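24-sterol C-methyltransferase (PDB 6F5Z) is a putative S-adenosylmethionine-dependent methyltransferase of a halophilic archaeon that forms a complex with the methyltransferase activator Trm112. Local coordinates at residues G134-H148 against E211-A225. Sequence-based numbering, arbitrary orientation. Where two conformers were deposited one is given.
Sequences GTFYCAVNYYEENVH and ERYRTFGTLLTVGVA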
# COMPACT_ATOMS: atom_id res chain seq x y z
N GLY B 134 -8.86 -7.91 -3.89
CA GLY B 134 -7.93 -8.61 -3.00
C GLY B 134 -6.50 -8.22 -3.28
O GLY B 134 -6.20 -7.75 -4.38
N THR B 135 -5.58 -8.45 -2.30
CA THR B 135 -4.21 -8.00 -2.47
C THR B 135 -3.21 -9.11 -2.46
O THR B 135 -3.47 -10.20 -1.94
CB THR B 135 -3.77 -6.98 -1.37
OG1 THR B 135 -3.61 -7.66 -0.11
CG2 THR B 135 -4.74 -5.79 -1.25
N PHE B 136 -2.09 -8.85 -3.15
CA PHE B 136 -0.92 -9.72 -3.11
C PHE B 136 0.19 -8.88 -2.49
O PHE B 136 0.57 -7.85 -3.05
CB PHE B 136 -0.52 -10.20 -4.54
CG PHE B 136 0.80 -10.96 -4.59
CD1 PHE B 136 1.13 -11.88 -3.59
CD2 PHE B 136 1.66 -10.83 -5.67
CE1 PHE B 136 2.32 -12.59 -3.64
CE2 PHE B 136 2.83 -11.57 -5.75
CZ PHE B 136 3.15 -12.45 -4.74
N TYR B 137 0.76 -9.38 -1.36
CA TYR B 137 1.89 -8.76 -0.68
C TYR B 137 3.11 -9.64 -1.00
O TYR B 137 3.17 -10.78 -0.51
CB TYR B 137 1.62 -8.68 0.84
CG TYR B 137 0.93 -7.39 1.22
CD1 TYR B 137 -0.37 -7.13 0.80
CD2 TYR B 137 1.57 -6.44 2.00
CE1 TYR B 137 -0.99 -5.90 1.07
CE2 TYR B 137 0.97 -5.21 2.29
CZ TYR B 137 -0.31 -4.94 1.81
OH TYR B 137 -0.87 -3.72 2.09
N CYS B 138 4.03 -9.12 -1.82
CA CYS B 138 5.18 -9.86 -2.28
C CYS B 138 6.44 -9.25 -1.67
O CYS B 138 6.84 -8.15 -2.07
CB CYS B 138 5.22 -9.75 -3.81
SG CYS B 138 6.59 -10.66 -4.57
N ALA B 139 7.06 -9.98 -0.70
CA ALA B 139 8.22 -9.43 -0.01
C ALA B 139 9.42 -10.29 -0.37
O ALA B 139 9.33 -11.54 -0.28
CB ALA B 139 8.00 -9.45 1.49
N VAL B 140 10.52 -9.65 -0.80
CA VAL B 140 11.67 -10.40 -1.26
C VAL B 140 12.95 -9.72 -0.82
O VAL B 140 13.04 -8.48 -0.85
CB VAL B 140 11.70 -10.59 -2.80
CG1 VAL B 140 10.51 -11.43 -3.29
CG2 VAL B 140 11.75 -9.26 -3.54
N ASN B 141 14.00 -10.54 -0.55
CA ASN B 141 15.32 -10.02 -0.25
C ASN B 141 16.29 -10.20 -1.42
O ASN B 141 17.36 -9.61 -1.38
CB ASN B 141 15.91 -10.66 1.03
CG ASN B 141 15.15 -10.23 2.26
OD1 ASN B 141 14.45 -9.24 2.23
ND2 ASN B 141 15.23 -10.98 3.35
N TYR B 142 15.91 -11.00 -2.43
CA TYR B 142 16.73 -11.24 -3.61
C TYR B 142 16.12 -10.39 -4.72
O TYR B 142 15.02 -10.70 -5.20
CB TYR B 142 16.69 -12.73 -3.97
CG TYR B 142 17.48 -13.07 -5.21
CD1 TYR B 142 18.88 -13.10 -5.19
CD2 TYR B 142 16.84 -13.39 -6.39
CE1 TYR B 142 19.61 -13.46 -6.32
CE2 TYR B 142 17.56 -13.79 -7.53
CZ TYR B 142 18.94 -13.80 -7.48
OH TYR B 142 19.65 -14.19 -8.60
N TYR B 143 16.80 -9.29 -5.11
CA TYR B 143 16.31 -8.38 -6.11
C TYR B 143 17.48 -7.56 -6.63
O TYR B 143 18.53 -7.51 -5.97
CB TYR B 143 15.11 -7.54 -5.60
CG TYR B 143 15.42 -6.69 -4.39
CD1 TYR B 143 15.27 -7.20 -3.10
CD2 TYR B 143 15.86 -5.38 -4.53
CE1 TYR B 143 15.56 -6.42 -1.98
CE2 TYR B 143 16.15 -4.59 -3.42
CZ TYR B 143 15.99 -5.12 -2.14
OH TYR B 143 16.28 -4.36 -1.02
N GLU B 144 17.31 -6.93 -7.80
CA GLU B 144 18.44 -6.31 -8.48
C GLU B 144 19.20 -5.28 -7.66
O GLU B 144 20.44 -5.33 -7.61
CB GLU B 144 18.00 -5.68 -9.82
CG GLU B 144 19.19 -5.35 -10.74
CD GLU B 144 19.92 -6.59 -11.21
OE1 GLU B 144 19.28 -7.66 -11.36
OE2 GLU B 144 21.12 -6.46 -11.53
N GLU B 145 18.49 -4.33 -7.05
CA GLU B 145 19.12 -3.24 -6.33
C GLU B 145 19.90 -3.74 -5.09
O GLU B 145 20.83 -3.03 -4.65
CB GLU B 145 18.09 -2.18 -5.92
CG GLU B 145 17.52 -1.42 -7.12
CD GLU B 145 16.28 -2.04 -7.77
OE1 GLU B 145 16.07 -3.27 -7.63
OE2 GLU B 145 15.53 -1.29 -8.41
N ASN B 146 19.53 -4.91 -4.53
CA ASN B 146 20.24 -5.43 -3.34
C ASN B 146 21.48 -6.17 -3.87
O ASN B 146 21.47 -7.37 -4.08
CB ASN B 146 19.33 -6.30 -2.49
CG ASN B 146 20.03 -6.87 -1.28
OD1 ASN B 146 21.15 -6.46 -0.92
ND2 ASN B 146 19.41 -7.87 -0.66
N VAL B 147 22.55 -5.40 -4.12
CA VAL B 147 23.74 -5.93 -4.79
C VAL B 147 24.34 -7.14 -4.04
O VAL B 147 24.80 -8.08 -4.68
CB VAL B 147 24.77 -4.81 -5.11
CG1 VAL B 147 25.14 -4.01 -3.87
CG2 VAL B 147 26.01 -5.35 -5.82
N HIS B 148 24.26 -7.12 -2.69
CA HIS B 148 24.75 -8.17 -1.81
C HIS B 148 24.03 -9.51 -2.02
O HIS B 148 24.53 -10.57 -1.62
CB HIS B 148 24.58 -7.72 -0.36
CG HIS B 148 24.74 -6.25 -0.16
ND1 HIS B 148 23.69 -5.38 -0.34
CD2 HIS B 148 25.85 -5.53 0.17
CE1 HIS B 148 24.17 -4.17 -0.09
NE2 HIS B 148 25.46 -4.21 0.24
N GLU B 211 24.43 -1.05 4.45
CA GLU B 211 23.69 -0.83 3.21
C GLU B 211 22.68 -1.96 2.99
O GLU B 211 21.51 -1.70 2.71
CB GLU B 211 24.67 -0.71 2.03
CG GLU B 211 23.98 -0.32 0.75
CD GLU B 211 24.96 -0.24 -0.41
OE1 GLU B 211 25.66 -1.25 -0.67
OE2 GLU B 211 25.06 0.85 -1.01
N ARG B 212 23.10 -3.21 3.19
CA ARG B 212 22.23 -4.37 2.99
C ARG B 212 20.97 -4.27 3.86
O ARG B 212 19.84 -4.46 3.37
CB ARG B 212 22.95 -5.70 3.31
CG ARG B 212 22.02 -6.92 3.51
CD ARG B 212 21.26 -7.28 2.23
NE ARG B 212 20.38 -8.41 2.53
CZ ARG B 212 19.14 -8.27 3.01
NH1 ARG B 212 18.62 -7.07 3.21
NH2 ARG B 212 18.42 -9.35 3.32
N TYR B 213 21.17 -4.02 5.16
CA TYR B 213 20.05 -4.13 6.09
C TYR B 213 19.34 -2.83 6.41
O TYR B 213 18.11 -2.86 6.55
CB TYR B 213 20.52 -4.83 7.39
CG TYR B 213 20.92 -6.28 7.14
CD1 TYR B 213 19.97 -7.24 6.80
CD2 TYR B 213 22.25 -6.69 7.26
CE1 TYR B 213 20.34 -8.55 6.51
CE2 TYR B 213 22.62 -8.01 6.99
CZ TYR B 213 21.66 -8.94 6.63
OH TYR B 213 21.99 -10.25 6.37
N ARG B 214 20.09 -1.74 6.64
CA ARG B 214 19.45 -0.48 7.05
C ARG B 214 18.99 0.31 5.84
O ARG B 214 18.02 1.06 5.99
CB ARG B 214 20.41 0.38 7.92
CG ARG B 214 20.99 -0.35 9.15
CD ARG B 214 19.97 -0.89 10.15
NE ARG B 214 20.60 -1.13 11.44
CZ ARG B 214 20.85 -2.33 11.97
NH1 ARG B 214 20.45 -3.45 11.35
NH2 ARG B 214 21.50 -2.43 13.12
N THR B 215 19.64 0.16 4.66
CA THR B 215 19.30 0.96 3.48
C THR B 215 18.41 0.21 2.52
O THR B 215 17.33 0.71 2.19
CB THR B 215 20.59 1.48 2.81
OG1 THR B 215 21.35 2.23 3.77
CG2 THR B 215 20.31 2.36 1.61
N PHE B 216 18.87 -0.93 1.99
CA PHE B 216 18.09 -1.70 1.00
C PHE B 216 16.96 -2.47 1.69
O PHE B 216 15.79 -2.36 1.32
CB PHE B 216 18.99 -2.70 0.25
CG PHE B 216 20.10 -2.09 -0.59
CD1 PHE B 216 19.97 -0.81 -1.11
CD2 PHE B 216 21.28 -2.78 -0.83
CE1 PHE B 216 20.97 -0.25 -1.92
CE2 PHE B 216 22.27 -2.24 -1.68
CZ PHE B 216 22.10 -0.97 -2.21
N GLY B 217 17.31 -3.29 2.67
CA GLY B 217 16.30 -4.09 3.36
C GLY B 217 15.51 -5.01 2.43
O GLY B 217 16.03 -5.49 1.41
N THR B 218 14.26 -5.27 2.80
CA THR B 218 13.36 -6.15 2.06
C THR B 218 12.52 -5.32 1.10
O THR B 218 11.95 -4.30 1.49
CB THR B 218 12.41 -6.84 3.07
OG1 THR B 218 13.21 -7.69 3.92
CG2 THR B 218 11.36 -7.72 2.42
N LEU B 219 12.42 -5.78 -0.16
CA LEU B 219 11.55 -5.09 -1.10
C LEU B 219 10.12 -5.63 -0.93
O LEU B 219 9.91 -6.84 -0.91
CB LEU B 219 12.04 -5.41 -2.54
CG LEU B 219 11.04 -5.06 -3.68
CD1 LEU B 219 10.82 -3.57 -3.77
CD2 LEU B 219 11.62 -5.50 -5.04
N LEU B 220 9.14 -4.72 -0.82
CA LEU B 220 7.75 -5.13 -0.77
C LEU B 220 7.03 -4.50 -1.93
O LEU B 220 7.11 -3.28 -2.11
CB LEU B 220 7.07 -4.65 0.53
CG LEU B 220 5.53 -4.82 0.59
CD1 LEU B 220 5.15 -6.33 0.63
CD2 LEU B 220 4.96 -4.09 1.83
N THR B 221 6.29 -5.34 -2.72
CA THR B 221 5.44 -4.78 -3.78
C THR B 221 4.03 -5.29 -3.50
O THR B 221 3.85 -6.47 -3.21
CB THR B 221 5.90 -5.26 -5.17
OG1 THR B 221 7.32 -5.07 -5.31
CG2 THR B 221 5.19 -4.51 -6.33
N VAL B 222 3.04 -4.39 -3.56
CA VAL B 222 1.64 -4.73 -3.26
C VAL B 222 0.81 -4.58 -4.53
O VAL B 222 0.86 -3.51 -5.15
CB VAL B 222 1.09 -3.80 -2.17
CG1 VAL B 222 -0.40 -4.06 -1.89
CG2 VAL B 222 1.90 -3.97 -0.88
N GLY B 223 0.12 -5.65 -4.91
CA GLY B 223 -0.75 -5.65 -6.08
C GLY B 223 -2.21 -5.88 -5.69
O GLY B 223 -2.49 -6.47 -4.65
N VAL B 224 -3.13 -5.30 -6.47
CA VAL B 224 -4.56 -5.44 -6.21
C VAL B 224 -5.19 -6.11 -7.44
O VAL B 224 -4.90 -5.70 -8.58
CB VAL B 224 -5.22 -4.08 -5.92
CG1 VAL B 224 -6.74 -4.24 -5.83
CG2 VAL B 224 -4.69 -3.50 -4.62
N ALA B 225 -5.97 -7.17 -7.19
CA ALA B 225 -6.61 -7.92 -8.29
C ALA B 225 -7.80 -7.10 -8.78
O ALA B 225 -8.60 -6.63 -8.00
CB ALA B 225 -7.07 -9.30 -7.82
O HOH W 1 8.37 -7.46 -4.36
O HOH W 2 14.07 -10.26 6.04
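Gly134 O takes the N-H of Ala225, the first of seven backbone hydrogen bonds that zip strand 134-140 antiparallel to strand 218-224 as far as the Val140–Leu219 pair. The Tyr137 ring lies flat over Val222, whose CG2 sits 3.6 Å from the ring centroid in a CH-pi contact, and Leu220 CD1 comes within 3.8 Å of Tyr137 CD2. The phenol OH reaches Ala180 O of the second subunit. Replacing this tyrosine by alanine is likely to leave the Val222 methyls without their aromatic cover and the Ala180 carbonyl without its bond across the subunit interface. A water bridges Cys138 O and Thr221 OG1, which also bonds Gln182. Beyond the strand, Asn141 OD1 accepts a short 2.6 Å bond from Thr218 OG1 on an in-plane lone pair. With chi1 at 60°, CG of Tyr143 stands between its own backbone N and carbonyl carbon, laying the ring over Leu219 CB while OH donates to Gly217 O (2.7 Å) from above the carbonyl plane. Asn146 ND2 donates to Asn141 O. The chemistry thus changes along the contact: backbone bonds and apolar faces join two strands of the Rossmann-like methyltransferase sheet, whereas the Thr218 and Tyr143 hydroxyls join the following loop, braced within by the Asn146 amide, to residues 217-218, where the chain leaves helix 206-216 and enters the strand.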